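Local coordinates for fiber protein (Human adenovirus 16, PDB 3CNC), which forms the trimeric knob of the viral fiber and probably attaches the virus to host cells, with CD46 as the likely receptor, at residues 91-96 / 181-186. Numbering follows the deposited sequence.
Sequences NLAFDN and SGMAYA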
ATOM      1  N   ASN A  91     -11.087  13.089  12.916  1.00 50.60           N
ATOM      2  CA  ASN A  91     -10.767  14.258  12.117  1.00 50.60           C
ATOM      3  C   ASN A  91      -9.497  14.892  12.653  1.00 50.60           C
ATOM      4  O   ASN A  91      -9.303  14.976  13.865  1.00 50.60           O
ATOM      5  CB  ASN A  91     -11.929  15.257  12.166  1.00 73.15           C
ATOM      6  CG  ASN A  91     -13.279  14.590  11.930  1.00 73.15           C
ATOM      7  OD1 ASN A  91     -13.471  13.857  10.951  1.00 73.15           O
ATOM      8  ND2 ASN A  91     -14.223  14.841  12.832  1.00 73.15           N
ATOM      9  N   LEU A  92      -8.633  15.329  11.745  1.00 51.33           N
ATOM     10  CA  LEU A  92      -7.368  15.957  12.118  1.00 51.33           C
ATOM     11  C   LEU A  92      -7.215  17.320  11.440  1.00 51.33           C
ATOM     12  O   LEU A  92      -7.320  17.435  10.209  1.00 51.33           O
ATOM     13  CB  LEU A  92      -6.203  15.048  11.719  1.00 50.53           C
ATOM     14  CG  LEU A  92      -5.685  13.979  12.689  1.00 50.53           C
ATOM     15  CD1 LEU A  92      -6.816  13.276  13.386  1.00 50.53           C
ATOM     16  CD2 LEU A  92      -4.820  12.994  11.914  1.00 50.53           C
ATOM     17  N   ALA A  93      -6.980  18.351  12.246  1.00 51.42           N
ATOM     18  CA  ALA A  93      -6.801  19.701  11.726  1.00 51.42           C
ATOM     19  C   ALA A  93      -5.445  20.221  12.192  1.00 51.42           C
ATOM     20  O   ALA A  93      -5.110  20.135  13.372  1.00 51.42           O
ATOM     21  CB  ALA A  93      -7.930  20.610  12.220  1.00 49.61           C
ATOM     22  N   PHE A  94      -4.665  20.760  11.260  1.00 52.29           N
ATOM     23  CA  PHE A  94      -3.332  21.259  11.594  1.00 52.29           C
ATOM     24  C   PHE A  94      -3.204  22.751  11.286  1.00 52.29           C
ATOM     25  O   PHE A  94      -3.903  23.273  10.425  1.00 52.29           O
ATOM     26  CB  PHE A  94      -2.253  20.484  10.800  1.00 45.38           C
ATOM     27  CG  PHE A  94      -2.452  18.982  10.767  1.00 45.38           C
ATOM     28  CD1 PHE A  94      -3.459  18.408   9.997  1.00 45.38           C
ATOM     29  CD2 PHE A  94      -1.620  18.139  11.496  1.00 45.38           C
ATOM     30  CE1 PHE A  94      -3.634  17.010   9.954  1.00 45.38           C
ATOM     31  CE2 PHE A  94      -1.787  16.738  11.460  1.00 45.38           C
ATOM     32  CZ  PHE A  94      -2.794  16.178  10.690  1.00 45.38           C
ATOM     33  N   ASP A  95      -2.306  23.437  11.984  1.00 57.39           N
ATOM     34  CA  ASP A  95      -2.098  24.861  11.737  1.00 57.39           C
ATOM     35  C   ASP A  95      -1.076  25.028  10.597  1.00 57.39           C
ATOM     36  O   ASP A  95      -0.701  24.051   9.952  1.00 57.39           O
ATOM     37  CB  ASP A  95      -1.606  25.568  13.005  1.00 60.61           C
ATOM     38  CG  ASP A  95      -0.272  25.041  13.488  1.00 60.61           C
ATOM     39  OD1 ASP A  95       0.335  24.205  12.791  1.00 60.61           O
ATOM     40  OD2 ASP A  95       0.178  25.467  14.571  1.00 60.61           O
ATOM     41  N   ASN A  96      -0.620  26.252  10.355  1.00 61.80           N
ATOM     42  CA  ASN A  96       0.333  26.499   9.274  1.00 61.80           C
ATOM     43  C   ASN A  96       1.703  25.846   9.427  1.00 61.80           C
ATOM     44  O   ASN A  96       2.510  25.891   8.499  1.00 61.80           O
ATOM     45  CB  ASN A  96       0.502  28.004   9.042  1.00 83.96           C
ATOM     46  CG  ASN A  96       0.973  28.739  10.279  1.00 83.96           C
ATOM     47  OD1 ASN A  96       0.965  29.966  10.315  1.00 83.96           O
ATOM     48  ND2 ASN A  96       1.391  27.994  11.296  1.00 83.96           N
ATOM     49  N   SER A 181     -10.052  29.882  11.422  1.00 71.84           N
ATOM     50  CA  SER A 181      -9.061  30.723  10.773  1.00 71.84           C
ATOM     51  C   SER A 181      -7.610  30.243  10.861  1.00 71.84           C
ATOM     52  O   SER A 181      -6.855  30.360   9.887  1.00 71.84           O
ATOM     53  CB  SER A 181      -9.176  32.164  11.294  1.00 76.95           C
ATOM     54  OG  SER A 181      -9.152  32.206  12.706  1.00 76.95           O
ATOM     55  N   GLY A 182      -7.214  29.692  12.001  1.00 61.45           N
ATOM     56  CA  GLY A 182      -5.833  29.250  12.132  1.00 61.45           C
ATOM     57  C   GLY A 182      -5.496  27.907  11.514  1.00 61.45           C
ATOM     58  O   GLY A 182      -4.365  27.443  11.613  1.00 61.45           O
ATOM     59  N   MET A 183      -6.471  27.293  10.860  1.00 57.65           N
ATOM     60  CA  MET A 183      -6.296  25.981  10.251  1.00 57.65           C
ATOM     61  C   MET A 183      -5.694  26.059   8.855  1.00 57.65           C
ATOM     62  O   MET A 183      -6.141  26.849   8.036  1.00 57.65           O
ATOM     63  CB  MET A 183      -7.649  25.282  10.191  1.00 53.49           C
ATOM     64  CG  MET A 183      -7.590  23.836   9.803  1.00 53.49           C
ATOM     65  SD  MET A 183      -9.217  23.140  10.022  1.00 53.49           S
ATOM     66  CE  MET A 183      -9.259  21.849   8.770  1.00 53.49           C
ATOM     67  N   ALA A 184      -4.687  25.226   8.590  1.00 54.93           N
ATOM     68  CA  ALA A 184      -4.014  25.207   7.291  1.00 54.93           C
ATOM     69  C   ALA A 184      -4.135  23.869   6.559  1.00 54.93           C
ATOM     70  O   ALA A 184      -4.057  23.819   5.326  1.00 54.93           O
ATOM     71  CB  ALA A 184      -2.540  25.564   7.471  1.00 60.44           C
ATOM     72  N   TYR A 185      -4.325  22.783   7.307  1.00 51.51           N
ATOM     73  CA  TYR A 185      -4.443  21.463   6.691  1.00 51.51           C
ATOM     74  C   TYR A 185      -5.461  20.595   7.379  1.00 51.51           C
ATOM     75  O   TYR A 185      -5.764  20.795   8.553  1.00 51.51           O
ATOM     76  CB  TYR A 185      -3.102  20.738   6.716  1.00 48.97           C
ATOM     77  CG  TYR A 185      -1.977  21.569   6.176  1.00 48.97           C
ATOM     78  CD1 TYR A 185      -1.230  22.390   7.017  1.00 48.97           C
ATOM     79  CD2 TYR A 185      -1.703  21.590   4.809  1.00 48.97           C
ATOM     80  CE1 TYR A 185      -0.238  23.216   6.509  1.00 48.97           C
ATOM     81  CE2 TYR A 185      -0.712  22.417   4.287  1.00 48.97           C
ATOM     82  CZ  TYR A 185       0.015  23.226   5.141  1.00 48.97           C
ATOM     83  OH  TYR A 185       0.989  24.048   4.629  1.00 48.97           O
ATOM     84  N   ALA A 186      -5.976  19.616   6.645  1.00 47.57           N
ATOM     85  CA  ALA A 186      -6.955  18.699   7.198  1.00 47.57           C
ATOM     86  C   ALA A 186      -6.705  17.290   6.704  1.00 47.57           C
ATOM     87  O   ALA A 186      -6.292  17.083   5.561  1.00 47.57           O
ATOM     88  CB  ALA A 186      -8.386  19.134   6.822  1.00 28.22           C
TER
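Antiparallel backbone pairing makes this contact, near the end of strand 85-94, outermost of its sheet within the chain, and the start of strand 185-194, in the four-stranded sheet of the knob. F94 and Y185 form a hydrogen-bonded pair: F94 N reaches Y185 O at 2.9 Å, nearly straight. Y185 N returns a longer bond to F94 O at 3.2 Å. That carbonyl takes a second donor, A184 N, at 2.8 Å; this N-H lies in the carbonyl plane, whereas Y185 N sits above it. Two consecutive residues thus face F94, the signature of a classic beta bulge, here at the entry to strand 185-194 in the adenovirus knob's antiparallel beta-sandwich. On the face shared by A93 and A186, M183 runs its extended side chain beside strand 85-94, back toward A93, its CG anti to the backbone N (chi1 -170°), and lays SD 3.6 Å from A93 CB. The opposite face carries both aromatic rings. F94 CD1 lies 4.0 Å from Y185 CB, while D95 O meets the Y185 ring at its edge, in plane, 3.4 Å from CD1. M131 touches both side chains. Next to F94, the CB of D95 points away from 181-186 overall, and its OD1 accepts the backbone N-H groups of T97 and Q99.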